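Local coordinates for carbonic anhydrase (Neosartorya fumigata, PDB 6LAC), which probably catalyses the reversible hydration of carbon dioxide to hydrogencarbonate and a proton, using one zinc ion per subunit, at residues A70-A75 against S149-E154. The protein carries 1 engineered substitution. Sequence-based numbering, arbitrary orientation.
Sequences ATLGYA and SAEAAE
Leu72, in the middle of helix 66-77, faces the opening turn of helix 150-157, with its CA 8.2 Å from the CA of Glu151 and 10.0 Å from that of Ser149. At that separation the backbones stay apart, and the gap is filled mainly by the Leu72 side chain, met by those of Ser149 and Glu151. Its CG lies opposite the backbone N (chi1 179°), extending the chain toward helix 150-157, and chi2 of 67° brings CD2 rather than CD1 forward. CD2 points between two oxygens, Ser149 OG at 4.0 Å and Glu151 OE2 at 4.2 Å. Both are loose van der Waals contacts, and the two segments bury only 101 Å² between them.

The serine hydroxyl is already engaged on its own side of the contact. Ser149 is the N-cap of helix 150-157: OG accepts from Ala152 N at 3.3 Å and donates to Leu146 O in the preceding helix, so the methyl of Leu72 packs against an oxygen with its polar needs met. Glu151 has CG roughly opposite its carbonyl carbon, and the second torsion (chi2 99°) folds the carboxylate back over the first turn, beside the leucine tip. A carboxylate this close to the helix start is probably favoured by the helix dipole.

Helix 66-77 belongs to the beta-alpha-beta crossover between parallel strands 52-57 and 83-89, and elsewhere on its surface Ala70, Thr71 and Tyr74 pack on Trp107, Leu58 and Ile94 of the second subunit. Ser149 marks the break between helices 127-148 and 150-157. Leu72 thus links the crossover helix at the dimer interface to the short helix leading into strand 162-169, which lies between parallel strand 83-89 and antiparallel strand 174-178.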
ATOM      1  N   ALA A  70      12.405   2.885  -4.019  1.00 16.98           N
ATOM      2  CA  ALA A  70      12.044   4.309  -3.875  1.00 15.94           C
ATOM      3  C   ALA A  70      11.268   4.551  -2.570  1.00 13.99           C
ATOM      4  O   ALA A  70      11.309   5.655  -2.018  1.00 14.07           O
ATOM      5  CB  ALA A  70      11.246   4.824  -5.056  1.00 16.93           C
ATOM      6  N   THR A  71      10.403   3.602  -2.190  1.00 13.43           N
ATOM      7  CA  THR A  71       9.577   3.781  -0.977  1.00 13.97           C
ATOM      8  C   THR A  71      10.505   3.769   0.247  1.00 13.04           C
ATOM      9  O   THR A  71      10.415   4.650   1.110  1.00 13.77           O
ATOM     10  CB  THR A  71       8.478   2.723  -0.906  1.00 14.09           C
ATOM     11  OG1 THR A  71       7.697   2.834  -2.090  1.00 15.46           O
ATOM     12  CG2 THR A  71       7.604   2.958   0.298  1.00 16.47           C
ATOM     13  N   LEU A  72      11.384   2.791   0.272  1.00 13.91           N
ATOM     14  CA  LEU A  72      12.377   2.700   1.361  1.00 14.15           C
ATOM     15  C   LEU A  72      13.248   3.963   1.346  1.00 14.63           C
ATOM     16  O   LEU A  72      13.476   4.598   2.437  1.00 16.52           O
ATOM     17  CB  LEU A  72      13.195   1.411   1.225  1.00 15.86           C
ATOM     18  CG  LEU A  72      14.275   1.219   2.286  1.00 17.50           C
ATOM     19  CD1 LEU A  72      13.619   1.001   3.644  1.00 18.36           C
ATOM     20  CD2 LEU A  72      15.210   0.080   1.942  1.00 18.25           C
ATOM     21  N   GLY A  73      13.731   4.379   0.168  1.00 15.60           N
ATOM     22  CA  GLY A  73      14.588   5.561   0.051  1.00 15.60           C
ATOM     23  C   GLY A  73      13.884   6.824   0.495  1.00 15.45           C
ATOM     24  O   GLY A  73      14.453   7.612   1.239  1.00 16.45           O
ATOM     25  N   TYR A  74      12.641   7.035   0.108  1.00 14.42           N
ATOM     26  CA  TYR A  74      11.898   8.221   0.557  1.00 14.66           C
ATOM     27  C   TYR A  74      11.742   8.212   2.087  1.00 14.23           C
ATOM     28  O   TYR A  74      11.915   9.210   2.800  1.00 14.69           O
ATOM     29  CB  TYR A  74      10.531   8.278  -0.132  1.00 15.26           C
ATOM     30  CG  TYR A  74       9.705   9.478   0.206  1.00 15.02           C
ATOM     31  CD1 TYR A  74       9.979  10.719  -0.363  1.00 17.58           C
ATOM     32  CD2 TYR A  74       8.636   9.418   1.081  1.00 15.35           C
ATOM     33  CE1 TYR A  74       9.200  11.827  -0.093  1.00 16.99           C
ATOM     34  CE2 TYR A  74       7.855  10.516   1.375  1.00 16.82           C
ATOM     35  CZ  TYR A  74       8.118  11.711   0.749  1.00 16.66           C
ATOM     36  OH  TYR A  74       7.331  12.730   1.118  1.00 16.62           O
ATOM     37  N   ALA A  75      11.335   7.056   2.611  1.00 13.51           N
ATOM     38  CA  ALA A  75      11.168   6.890   4.072  1.00 13.71           C
ATOM     39  C   ALA A  75      12.453   7.261   4.836  1.00 12.82           C
ATOM     40  O   ALA A  75      12.360   8.039   5.804  1.00 14.06           O
ATOM     41  CB  ALA A  75      10.733   5.485   4.356  1.00 12.80           C
ATOM     42  N   SER A 149      19.523  -5.255   2.830  1.00 20.24           N
ATOM     43  CA  SER A 149      19.594  -4.201   1.804  1.00 20.65           C
ATOM     44  C   SER A 149      20.703  -3.198   2.139  1.00 21.80           C
ATOM     45  O   SER A 149      20.932  -2.905   3.337  1.00 20.96           O
ATOM     46  CB  SER A 149      18.257  -3.528   1.630  1.00 22.69           C
ATOM     47  OG  SER A 149      17.958  -2.678   2.732  1.00 22.50           O
ATOM     48  N   ALA A 150      21.377  -2.640   1.144  1.00 20.27           N
ATOM     49  CA  ALA A 150      22.518  -1.729   1.374  1.00 22.38           C
ATOM     50  C   ALA A 150      22.057  -0.532   2.200  1.00 21.95           C
ATOM     51  O   ALA A 150      22.758  -0.122   3.141  1.00 21.65           O
ATOM     52  CB  ALA A 150      23.145  -1.294   0.075  1.00 23.07           C
ATOM     53  N   GLU A 151      20.894   0.013   1.889  1.00 24.00           N
ATOM     54  CA  GLU A 151      20.388   1.248   2.524  1.00 24.37           C
ATOM     55  C   GLU A 151      20.070   0.923   3.984  1.00 21.28           C
ATOM     56  O   GLU A 151      20.447   1.711   4.895  1.00 18.66           O
ATOM     57  CB  GLU A 151      19.137   1.753   1.794  1.00 28.90           C
ATOM     58  CG  GLU A 151      19.292   1.827   0.282  1.00 34.04           C
ATOM     59  CD  GLU A 151      18.713   0.654  -0.497  1.00 35.48           C
ATOM     60  OE1 GLU A 151      18.105   0.903  -1.570  1.00 39.94           O
ATOM     61  OE2 GLU A 151      18.884  -0.500  -0.069  1.00 36.36           O
ATOM     62  N   ALA A 152      19.465  -0.223   4.242  1.00 19.55           N
ATOM     63  CA  ALA A 152      19.128  -0.559   5.644  1.00 18.91           C
ATOM     64  C   ALA A 152      20.419  -0.912   6.379  1.00 18.08           C
ATOM     65  O   ALA A 152      20.537  -0.558   7.572  1.00 18.30           O
ATOM     66  CB  ALA A 152      18.118  -1.675   5.705  1.00 18.84           C
ATOM     67  N   ALA A 153      21.340  -1.656   5.775  1.00 18.34           N
ATOM     68  CA  ALA A 153      22.543  -2.128   6.492  1.00 16.65           C
ATOM     69  C   ALA A 153      23.343  -0.931   6.972  1.00 17.33           C
ATOM     70  O   ALA A 153      23.871  -0.969   8.112  1.00 18.36           O
ATOM     71  CB  ALA A 153      23.413  -3.017   5.628  1.00 18.44           C
ATOM     72  N   GLU A 154      23.494   0.084   6.148  1.00 17.02           N
ATOM     73  CA  GLU A 154      24.213   1.314   6.539  1.00 17.71           C
ATOM     74  C   GLU A 154      23.499   1.936   7.741  1.00 16.25           C
ATOM     75  O   GLU A 154      24.199   2.285   8.734  1.00 15.85           O
ATOM     76  CB  GLU A 154      24.282   2.272   5.354  1.00 21.25           C
ATOM     77  CG  GLU A 154      25.154   3.468   5.657  1.00 22.60           C
ATOM     78  CD  GLU A 154      24.824   4.801   4.993  1.00 28.60           C
ATOM     79  OE1 GLU A 154      23.809   4.881   4.271  1.00 34.24           O
ATOM     80  OE2 GLU A 154      25.574   5.783   5.256  1.00 32.64           O
TER